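Succinylglutamate desuccinylase/aspartoacylase (Shewanella frigidimarina, PDB 3LWU) binds zinc and probably acts as a hydrolase of the succinylglutamate desuccinylase/aspartoacylase family. Local coordinates at residues H183-L191 against V254-E262; E329-I340 against Y352-P363. One frame throughout, in Å; residues are numbered along the deposited sequence.

Contact 1 of 2, residues H183-L191 against V254-E262; sequences HQADIVLDL and VPVSAFTLE
Leu189 and Phe259 lie side by side on one face of a parallel strand pair. Leu189 CD2 touches Phe259 CD2 at 3.4 Å, a close contact at an oblique angle to the ring. The leucine's CG is anti to its carbonyl carbon (chi1 -53°), and the CD2 branch leans over to Phe259. The ring is held further by Phe214 and Tyr284, both meeting it edge-to-face. Leu191 and Leu261 repeat the arrangement two residues further along the same face, with Leu191 CD2 and Leu261 CD2 3.7 Å apart. The opposite face starts with Val188 and Ala258, whose CB atoms are 4.1 Å apart. Helix 230-247 covers this face.

Asp190 and Thr260 follow on the same face. A water bridges them, 2.9 Å from Asp190 OD2 and 2.7 Å from Thr260 OG1. The other carboxylate oxygen, Asp190 OD1, is hydrogen-bonded to Gln59. Between the two faces the backbones form a parallel ladder. Val188 N donates to Ser257 O, and Asp190 N to Phe259 O at 3.0 Å (175° at the hydrogen). Ser257 N, Phe259 N and Leu261 N donate back to Asp186 O, Val188 O and Asp190 O.

The face of Leu189, Phe259, Leu191 and Leu261 is apolar, apart from Ser257, whose hydroxyl bonds to Asp207. The Asp190 and Thr260 face turns polar next to the zinc site: the Asp190 side chain is about 3 Å from that of the zinc ligand His192, and the Thr260 side chain is about 6 Å from the zinc ion. This is consistent with Asp190 being a second-shell residue that positions His192.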
loop_
_atom_site.group_PDB
_atom_site.type_symbol
_atom_site.label_atom_id
_atom_site.label_comp_id
_atom_site.label_asym_id
_atom_site.label_seq_id
_atom_site.Cartn_x
_atom_site.Cartn_y
_atom_site.Cartn_z
ATOM N N HIS A 183 2.840 32.974 3.568
ATOM C CA HIS A 183 2.899 34.081 4.531
ATOM C C HIS A 183 3.241 35.441 3.883
ATOM O O HIS A 183 2.917 36.470 4.443
ATOM C CB HIS A 183 3.894 33.780 5.658
ATOM C CG HIS A 183 3.331 32.960 6.780
ATOM N ND1 HIS A 183 2.088 33.187 7.326
ATOM C CD2 HIS A 183 3.864 31.921 7.481
ATOM C CE1 HIS A 183 1.867 32.310 8.295
ATOM N NE2 HIS A 183 2.937 31.543 8.424
ATOM N N GLN A 184 3.901 35.418 2.726
ATOM C CA GLN A 184 4.293 36.608 2.027
ATOM C C GLN A 184 3.105 37.274 1.368
ATOM O O GLN A 184 3.205 38.443 1.052
ATOM C CB GLN A 184 5.329 36.307 0.919
ATOM C CG GLN A 184 6.756 35.931 1.392
ATOM C CD GLN A 184 7.517 37.116 2.023
ATOM O OE1 GLN A 184 6.993 38.243 2.163
ATOM N NE2 GLN A 184 8.761 36.854 2.414
ATOM N N ALA A 185 2.007 36.545 1.156
ATOM C CA ALA A 185 0.877 37.025 0.358
ATOM C C ALA A 185 -0.267 37.632 1.199
ATOM O O ALA A 185 -0.442 37.293 2.361
ATOM C CB ALA A 185 0.349 35.925 -0.500
ATOM N N ASP A 186 -1.062 38.499 0.588
ATOM C CA ASP A 186 -2.244 39.072 1.255
ATOM C C ASP A 186 -3.461 38.153 1.153
ATOM O O ASP A 186 -4.417 38.249 1.949
ATOM C CB ASP A 186 -2.595 40.420 0.619
ATOM C CG ASP A 186 -1.510 41.456 0.828
ATOM O OD1 ASP A 186 -1.305 41.853 1.994
ATOM O OD2 ASP A 186 -0.849 41.869 -0.155
ATOM N N ILE A 187 -3.430 37.299 0.140
ATOM C CA ILE A 187 -4.523 36.425 -0.215
ATOM C C ILE A 187 -3.920 35.075 -0.508
ATOM O O ILE A 187 -2.980 34.981 -1.304
ATOM C CB ILE A 187 -5.243 36.911 -1.496
ATOM C CG1 ILE A 187 -5.942 38.249 -1.234
ATOM C CG2 ILE A 187 -6.273 35.869 -1.956
ATOM C CD1 ILE A 187 -6.150 39.114 -2.518
ATOM N N VAL A 188 -4.434 34.047 0.157
ATOM C CA VAL A 188 -3.931 32.682 0.000
ATOM C C VAL A 188 -5.088 31.793 -0.455
ATOM O O VAL A 188 -6.136 31.798 0.168
ATOM C CB VAL A 188 -3.362 32.129 1.328
ATOM C CG1 VAL A 188 -3.081 30.574 1.234
ATOM C CG2 VAL A 188 -2.124 32.909 1.726
ATOM N N LEU A 189 -4.889 31.060 -1.553
ATOM C CA LEU A 189 -5.869 30.100 -2.046
ATOM C C LEU A 189 -5.196 28.748 -2.096
ATOM O O LEU A 189 -4.201 28.559 -2.842
ATOM C CB LEU A 189 -6.382 30.469 -3.430
ATOM C CG LEU A 189 -6.937 31.887 -3.625
ATOM C CD1 LEU A 189 -7.231 32.127 -5.113
ATOM C CD2 LEU A 189 -8.144 32.173 -2.761
ATOM N N ASP A 190 -5.728 27.812 -1.309
ATOM C CA ASP A 190 -5.264 26.420 -1.296
ATOM C C ASP A 190 -6.298 25.610 -2.038
ATOM O O ASP A 190 -7.425 25.507 -1.590
ATOM C CB ASP A 190 -5.126 25.931 0.143
ATOM C CG ASP A 190 -4.365 24.629 0.271
ATOM O OD1 ASP A 190 -3.784 24.145 -0.721
ATOM O OD2 ASP A 190 -4.358 24.068 1.414
ATOM N N LEU A 191 -5.920 25.070 -3.179
ATOM C CA LEU A 191 -6.829 24.346 -4.053
ATOM C C LEU A 191 -6.779 22.836 -3.851
ATOM O O LEU A 191 -5.752 22.191 -4.080
ATOM C CB LEU A 191 -6.489 24.642 -5.510
ATOM C CG LEU A 191 -6.387 26.093 -5.976
ATOM C CD1 LEU A 191 -6.263 26.138 -7.444
ATOM C CD2 LEU A 191 -7.597 26.964 -5.526
ATOM N N VAL A 254 -9.194 42.189 9.312
ATOM C CA VAL A 254 -8.123 41.214 9.252
ATOM C C VAL A 254 -7.369 41.448 7.920
ATOM O O VAL A 254 -7.983 41.452 6.861
ATOM C CB VAL A 254 -8.644 39.781 9.394
ATOM C CG1 VAL A 254 -7.471 38.796 9.439
ATOM C CG2 VAL A 254 -9.517 39.653 10.664
ATOM N N PRO A 255 -6.054 41.720 7.981
ATOM C CA PRO A 255 -5.285 42.076 6.778
ATOM C C PRO A 255 -5.061 40.934 5.775
ATOM O O PRO A 255 -4.691 41.192 4.655
ATOM C CB PRO A 255 -3.923 42.507 7.343
ATOM C CG PRO A 255 -4.150 42.721 8.806
ATOM C CD PRO A 255 -5.216 41.763 9.191
ATOM N N VAL A 256 -5.254 39.685 6.175
ATOM C CA VAL A 256 -5.028 38.571 5.267
ATOM C C VAL A 256 -6.342 37.828 5.071
ATOM O O VAL A 256 -7.193 37.799 5.971
ATOM C CB VAL A 256 -3.873 37.674 5.789
ATOM C CG1 VAL A 256 -3.806 36.367 5.076
ATOM C CG2 VAL A 256 -2.527 38.427 5.636
ATOM N N SER A 257 -6.509 37.305 3.864
ATOM C CA SER A 257 -7.610 36.424 3.510
ATOM C C SER A 257 -7.037 35.071 3.120
ATOM O O SER A 257 -6.088 35.025 2.351
ATOM C CB SER A 257 -8.389 37.012 2.314
ATOM O OG SER A 257 -9.154 38.137 2.732
ATOM N N ALA A 258 -7.623 33.976 3.614
ATOM C CA ALA A 258 -7.234 32.611 3.177
ATOM C C ALA A 258 -8.470 31.748 2.973
ATOM O O ALA A 258 -9.428 31.832 3.752
ATOM C CB ALA A 258 -6.300 31.979 4.167
ATOM N N PHE A 259 -8.470 30.964 1.899
ATOM C CA PHE A 259 -9.592 30.081 1.536
ATOM C C PHE A 259 -9.068 28.742 1.051
ATOM O O PHE A 259 -8.035 28.693 0.383
ATOM C CB PHE A 259 -10.407 30.669 0.372
ATOM C CG PHE A 259 -10.750 32.099 0.537
ATOM C CD1 PHE A 259 -11.918 32.481 1.194
ATOM C CD2 PHE A 259 -9.927 33.075 0.039
ATOM C CE1 PHE A 259 -12.219 33.786 1.368
ATOM C CE2 PHE A 259 -10.229 34.381 0.220
ATOM C CZ PHE A 259 -11.377 34.746 0.873
ATOM N N THR A 260 -9.784 27.659 1.375
ATOM C CA THR A 260 -9.528 26.326 0.784
ATOM C C THR A 260 -10.697 26.052 -0.164
ATOM O O THR A 260 -11.873 26.010 0.255
ATOM C CB THR A 260 -9.423 25.236 1.854
ATOM O OG1 THR A 260 -8.341 25.541 2.755
ATOM C CG2 THR A 260 -9.243 23.798 1.298
ATOM N N LEU A 261 -10.377 25.909 -1.448
ATOM C CA LEU A 261 -11.370 25.573 -2.455
ATOM C C LEU A 261 -11.384 24.056 -2.677
ATOM O O LEU A 261 -10.343 23.436 -2.762
ATOM C CB LEU A 261 -11.051 26.268 -3.770
ATOM C CG LEU A 261 -11.389 27.758 -3.854
ATOM C CD1 LEU A 261 -10.666 28.531 -2.786
ATOM C CD2 LEU A 261 -11.068 28.270 -5.270
ATOM N N GLU A 262 -12.569 23.471 -2.733
ATOM C CA GLU A 262 -12.718 22.037 -2.989
ATOM C C GLU A 262 -13.385 21.873 -4.358
ATOM O O GLU A 262 -14.594 21.990 -4.495
ATOM C CB GLU A 262 -13.537 21.392 -1.867
ATOM C CG GLU A 262 -13.003 21.678 -0.468
ATOM C CD GLU A 262 -11.768 20.865 -0.119
ATOM O OE1 GLU A 262 -11.554 19.765 -0.710
ATOM O OE2 GLU A 262 -11.052 21.315 0.796
HETATM O O HOH W 1 -6.248 40.252 2.223
HETATM O O HOH W 2 -5.998 24.537 3.706
#

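Contact 2 of 2, residues E329-I340 against Y352-P363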
loop_
_atom_site.group_PDB
_atom_site.type_symbol
_atom_site.label_atom_id
_atom_site.label_comp_id
_atom_site.label_asym_id
_atom_site.label_seq_id
_atom_site.Cartn_x
_atom_site.Cartn_y
_atom_site.Cartn_z
ATOM N N GLU A 329 -26.996 18.316 -4.171
ATOM C CA GLU A 329 -28.473 18.447 -4.284
ATOM C C GLU A 329 -29.109 18.259 -2.908
ATOM O O GLU A 329 -28.692 17.364 -2.175
ATOM C CB GLU A 329 -29.055 17.334 -5.177
ATOM C CG GLU A 329 -29.379 17.710 -6.627
ATOM C CD GLU A 329 -29.901 16.518 -7.436
ATOM O OE1 GLU A 329 -30.783 15.770 -6.930
ATOM O OE2 GLU A 329 -29.414 16.328 -8.580
ATOM N N PRO A 330 -30.130 19.064 -2.554
ATOM C CA PRO A 330 -30.840 18.824 -1.293
ATOM C C PRO A 330 -31.425 17.421 -1.144
ATOM O O PRO A 330 -31.928 16.838 -2.120
ATOM C CB PRO A 330 -31.985 19.850 -1.323
ATOM C CG PRO A 330 -31.473 20.975 -2.144
ATOM C CD PRO A 330 -30.416 20.411 -3.090
ATOM N N LEU A 331 -31.343 16.888 0.072
ATOM C CA LEU A 331 -31.897 15.583 0.392
ATOM C C LEU A 331 -32.851 15.733 1.567
ATOM O O LEU A 331 -32.431 15.897 2.716
ATOM C CB LEU A 331 -30.802 14.577 0.721
ATOM C CG LEU A 331 -31.234 13.110 0.790
ATOM C CD1 LEU A 331 -31.575 12.521 -0.627
ATOM C CD2 LEU A 331 -30.145 12.305 1.498
ATOM N N THR A 332 -34.136 15.664 1.258
ATOM C CA THR A 332 -35.190 15.698 2.247
ATOM C C THR A 332 -35.051 14.509 3.168
ATOM O O THR A 332 -34.810 13.391 2.698
ATOM C CB THR A 332 -36.595 15.628 1.567
ATOM O OG1 THR A 332 -36.696 16.653 0.584
ATOM C CG2 THR A 332 -37.747 15.770 2.600
ATOM N N ALA A 333 -35.213 14.763 4.463
ATOM C CA ALA A 333 -35.216 13.741 5.510
ATOM C C ALA A 333 -36.053 12.536 5.088
ATOM O O ALA A 333 -37.185 12.688 4.619
ATOM C CB ALA A 333 -35.778 14.326 6.805
ATOM N N GLY A 334 -35.498 11.342 5.240
ATOM C CA GLY A 334 -36.232 10.148 4.861
ATOM C C GLY A 334 -35.959 9.667 3.453
ATOM O O GLY A 334 -36.201 8.505 3.169
ATOM N N LYS A 335 -35.466 10.515 2.556
ATOM C CA LYS A 335 -35.053 10.022 1.226
ATOM C C LYS A 335 -33.719 9.266 1.306
ATOM O O LYS A 335 -32.842 9.644 2.080
ATOM C CB LYS A 335 -34.956 11.174 0.217
ATOM C CG LYS A 335 -36.321 11.839 -0.136
ATOM C CD LYS A 335 -37.149 10.935 -1.078
ATOM C CE LYS A 335 -38.692 11.207 -1.054
ATOM N NZ LYS A 335 -39.146 11.986 -2.260
ATOM N N PRO A 336 -33.547 8.202 0.484
ATOM C CA PRO A 336 -32.383 7.345 0.687
ATOM C C PRO A 336 -31.037 8.032 0.403
ATOM O O PRO A 336 -30.873 8.754 -0.578
ATOM C CB PRO A 336 -32.635 6.161 -0.275
ATOM C CG PRO A 336 -33.402 6.734 -1.400
ATOM C CD PRO A 336 -34.334 7.781 -0.695
ATOM N N LEU A 337 -30.111 7.851 1.320
ATOM C CA LEU A 337 -28.754 8.294 1.157
ATOM C C LEU A 337 -27.941 7.205 0.436
ATOM O O LEU A 337 -27.325 7.469 -0.580
ATOM C CB LEU A 337 -28.137 8.568 2.525
ATOM C CG LEU A 337 -26.741 9.167 2.524
ATOM C CD1 LEU A 337 -26.819 10.703 2.228
ATOM C CD2 LEU A 337 -26.078 8.877 3.891
ATOM N N VAL A 338 -27.939 5.996 0.998
ATOM C CA VAL A 338 -27.323 4.816 0.349
ATOM C C VAL A 338 -28.241 3.599 0.450
ATOM O O VAL A 338 -29.156 3.559 1.290
ATOM C CB VAL A 338 -25.979 4.422 0.988
ATOM C CG1 VAL A 338 -25.010 5.568 0.927
ATOM C CG2 VAL A 338 -26.159 3.911 2.392
ATOM N N ASN A 339 -28.017 2.631 -0.427
ATOM C CA ASN A 339 -28.481 1.274 -0.213
ATOM C C ASN A 339 -27.273 0.405 0.107
ATOM O O ASN A 339 -26.237 0.526 -0.517
ATOM C CB ASN A 339 -29.234 0.765 -1.439
ATOM C CG ASN A 339 -30.431 1.661 -1.798
ATOM O OD1 ASN A 339 -31.188 2.031 -0.931
ATOM N ND2 ASN A 339 -30.592 1.992 -3.067
ATOM N N ILE A 340 -27.401 -0.461 1.095
ATOM C CA ILE A 340 -26.359 -1.428 1.403
ATOM C C ILE A 340 -26.784 -2.801 0.922
ATOM O O ILE A 340 -27.847 -3.289 1.286
ATOM C CB ILE A 340 -26.116 -1.495 2.917
ATOM C CG1 ILE A 340 -25.872 -0.087 3.483
ATOM C CG2 ILE A 340 -24.944 -2.418 3.226
ATOM C CD1 ILE A 340 -25.556 -0.080 4.997
ATOM N N TYR A 352 -30.537 -6.371 1.593
ATOM C CA TYR A 352 -30.642 -5.092 0.918
ATOM C C TYR A 352 -31.353 -4.113 1.822
ATOM O O TYR A 352 -32.457 -4.391 2.281
ATOM C CB TYR A 352 -31.431 -5.261 -0.377
ATOM C CG TYR A 352 -31.295 -4.115 -1.356
ATOM C CD1 TYR A 352 -30.074 -3.784 -1.875
ATOM C CD2 TYR A 352 -32.401 -3.373 -1.783
ATOM C CE1 TYR A 352 -29.927 -2.754 -2.785
ATOM C CE2 TYR A 352 -32.261 -2.329 -2.716
ATOM C CZ TYR A 352 -31.005 -2.034 -3.213
ATOM O OH TYR A 352 -30.781 -1.015 -4.150
ATOM N N GLN A 353 -30.747 -2.964 2.081
ATOM C CA GLN A 353 -31.281 -2.054 3.086
ATOM C C GLN A 353 -31.057 -0.628 2.602
ATOM O O GLN A 353 -29.912 -0.248 2.288
ATOM C CB GLN A 353 -30.601 -2.321 4.459
ATOM C CG GLN A 353 -31.052 -1.378 5.586
ATOM C CD GLN A 353 -30.296 -1.567 6.953
ATOM O OE1 GLN A 353 -29.121 -1.958 7.012
ATOM N NE2 GLN A 353 -30.994 -1.274 8.033
ATOM N N ALA A 354 -32.151 0.143 2.543
ATOM C CA ALA A 354 -32.115 1.583 2.269
ATOM C C ALA A 354 -31.741 2.286 3.546
ATOM O O ALA A 354 -32.297 1.966 4.573
ATOM C CB ALA A 354 -33.520 2.095 1.777
ATOM N N ILE A 355 -30.800 3.214 3.501
ATOM C CA ILE A 355 -30.425 3.979 4.685
ATOM C C ILE A 355 -30.773 5.438 4.407
ATOM O O ILE A 355 -30.325 5.972 3.385
ATOM C CB ILE A 355 -28.892 3.920 4.989
ATOM C CG1 ILE A 355 -28.417 2.494 5.244
ATOM C CG2 ILE A 355 -28.554 4.797 6.234
ATOM C CD1 ILE A 355 -29.064 1.849 6.455
ATOM N N SER A 356 -31.547 6.085 5.291
ATOM C CA SER A 356 -31.831 7.518 5.164
ATOM C C SER A 356 -31.417 8.277 6.418
ATOM O O SER A 356 -31.003 7.667 7.393
ATOM C CB SER A 356 -33.316 7.748 4.902
ATOM O OG SER A 356 -34.090 7.220 5.957
ATOM N N LEU A 357 -31.522 9.608 6.387
ATOM C CA LEU A 357 -31.142 10.462 7.527
ATOM C C LEU A 357 -32.383 11.070 8.141
ATOM O O LEU A 357 -33.382 11.267 7.446
ATOM C CB LEU A 357 -30.208 11.590 7.083
ATOM C CG LEU A 357 -28.883 11.081 6.533
ATOM C CD1 LEU A 357 -27.936 12.214 6.162
ATOM C CD2 LEU A 357 -28.204 10.103 7.534
ATOM N N PRO A 358 -32.330 11.380 9.447
ATOM C CA PRO A 358 -33.522 11.942 10.133
ATOM C C PRO A 358 -33.776 13.458 9.938
ATOM O O PRO A 358 -34.830 13.943 10.335
ATOM C CB PRO A 358 -33.262 11.629 11.618
ATOM C CG PRO A 358 -31.710 11.595 11.709
ATOM C CD PRO A 358 -31.270 10.962 10.387
HETATM N N MSE A 359 -32.834 14.188 9.347
HETATM C CA MSE A 359 -33.012 15.621 9.061
HETATM C C MSE A 359 -32.717 15.915 7.576
HETATM O O MSE A 359 -32.049 15.114 6.887
HETATM C CB MSE A 359 -32.087 16.444 9.966
HETATM C CG MSE A 359 -30.608 16.527 9.508
HETATM SE SE MSE A 359 -29.616 14.861 9.682
HETATM C CE MSE A 359 -29.578 15.012 11.669
ATOM N N ASP A 360 -33.203 17.045 7.087
ATOM C CA ASP A 360 -32.853 17.490 5.741
ATOM C C ASP A 360 -31.374 17.829 5.683
ATOM O O ASP A 360 -30.800 18.343 6.634
ATOM C CB ASP A 360 -33.639 18.736 5.313
ATOM C CG ASP A 360 -35.123 18.505 5.267
ATOM O OD1 ASP A 360 -35.573 17.332 5.257
ATOM O OD2 ASP A 360 -35.850 19.519 5.284
ATOM N N CYS A 361 -30.748 17.548 4.556
ATOM C CA CYS A 361 -29.344 17.887 4.406
ATOM C C CYS A 361 -29.028 18.179 2.972
ATOM O O CYS A 361 -29.866 17.970 2.108
ATOM C CB CYS A 361 -28.478 16.750 4.938
ATOM S SG CYS A 361 -28.420 15.247 3.939
ATOM N N VAL A 362 -27.819 18.689 2.729
ATOM C CA VAL A 362 -27.220 18.713 1.391
ATOM C C VAL A 362 -25.981 17.835 1.437
ATOM O O VAL A 362 -24.960 18.223 2.020
ATOM C CB VAL A 362 -26.885 20.167 0.951
ATOM C CG1 VAL A 362 -26.190 20.199 -0.388
ATOM C CG2 VAL A 362 -28.165 21.039 0.927
ATOM N N PRO A 363 -26.046 16.628 0.837
ATOM C CA PRO A 363 -24.862 15.828 0.785
ATOM C C PRO A 363 -23.782 16.489 -0.076
ATOM O O PRO A 363 -24.081 16.956 -1.200
ATOM C CB PRO A 363 -25.346 14.509 0.144
ATOM C CG PRO A 363 -26.785 14.485 0.352
ATOM C CD PRO A 363 -27.186 15.918 0.248
HETATM O O HOH W 3 -31.704 13.870 4.465
HETATM O O HOH W 4 -32.363 11.143 4.268
#
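Tyr352 lays its ring obliquely against Asn339, the two flat groups turned 44° apart. Tyr352 CZ is 3.8 Å from Asn339 CB. With an alanine in place of Asn339 the amide is gone, and the phenol end of Tyr352 would probably lose a neighbour and turn more freely. Gln353 pairs with Ile340 by backbone bonds in both directions. Ile355 lies alongside Val338, its CB 3.8 Å from Val338 CG2, and it also touches Ile340 CD1. Ile355 O takes Leu337 N at 2.8 Å and, weakly, Val338 N. Two residues thus face one, a classic beta bulge. Ser356 CB rests on the carbonyl oxygens of Gly334 and Lys335. Leu357 O accepts the N-H of Gly334, which belongs to the type II turn Thr332-Lys335, at 3.1 Å. Asp360 also grips this turn. Its OD1 takes Ala333 N on the anti side at 2.7 Å, an almost straight bond (178°). Cys361 and Leu331 form a single antiparallel bridge, hydrogen-bonded both ways. Pro363 crosses Leu331 at about a right angle, its CD 3.9 Å from Leu331 CB.

Strand 336-341 runs between 352-356 and 319-323 in a four-stranded antiparallel sheet, and Val338 and Ile340 pack on Ile321. Leu337 and Pro363 meet Tyr379 of strand 377-382, and Ile355 and Leu357 meet Phe313 of strand 310-314. Phe166 of a third subunit covers Leu357 and Met359.

Overall arrangement
From the N terminus the chain first builds strands 24-32 to 89-92 and the helices up to 170-182. Contact 1 then closes a loop of 62 residues, which holds strands 196-204 and 218-222 and helix 230-247. It joins two neighbouring strands of the catalytic domain, next to the zinc site. Contact 2 opens only after contact 1 has closed, so the two are in series and neither nest nor cross. It closes a loop of 11 residues, the connection of the hairpin 336-341/352-356, and its second segment runs on into strand 362-366. Their centres are 34 Å apart and they do not touch. Strand 196-204 links them, pairing with both 257-263 and 362-366.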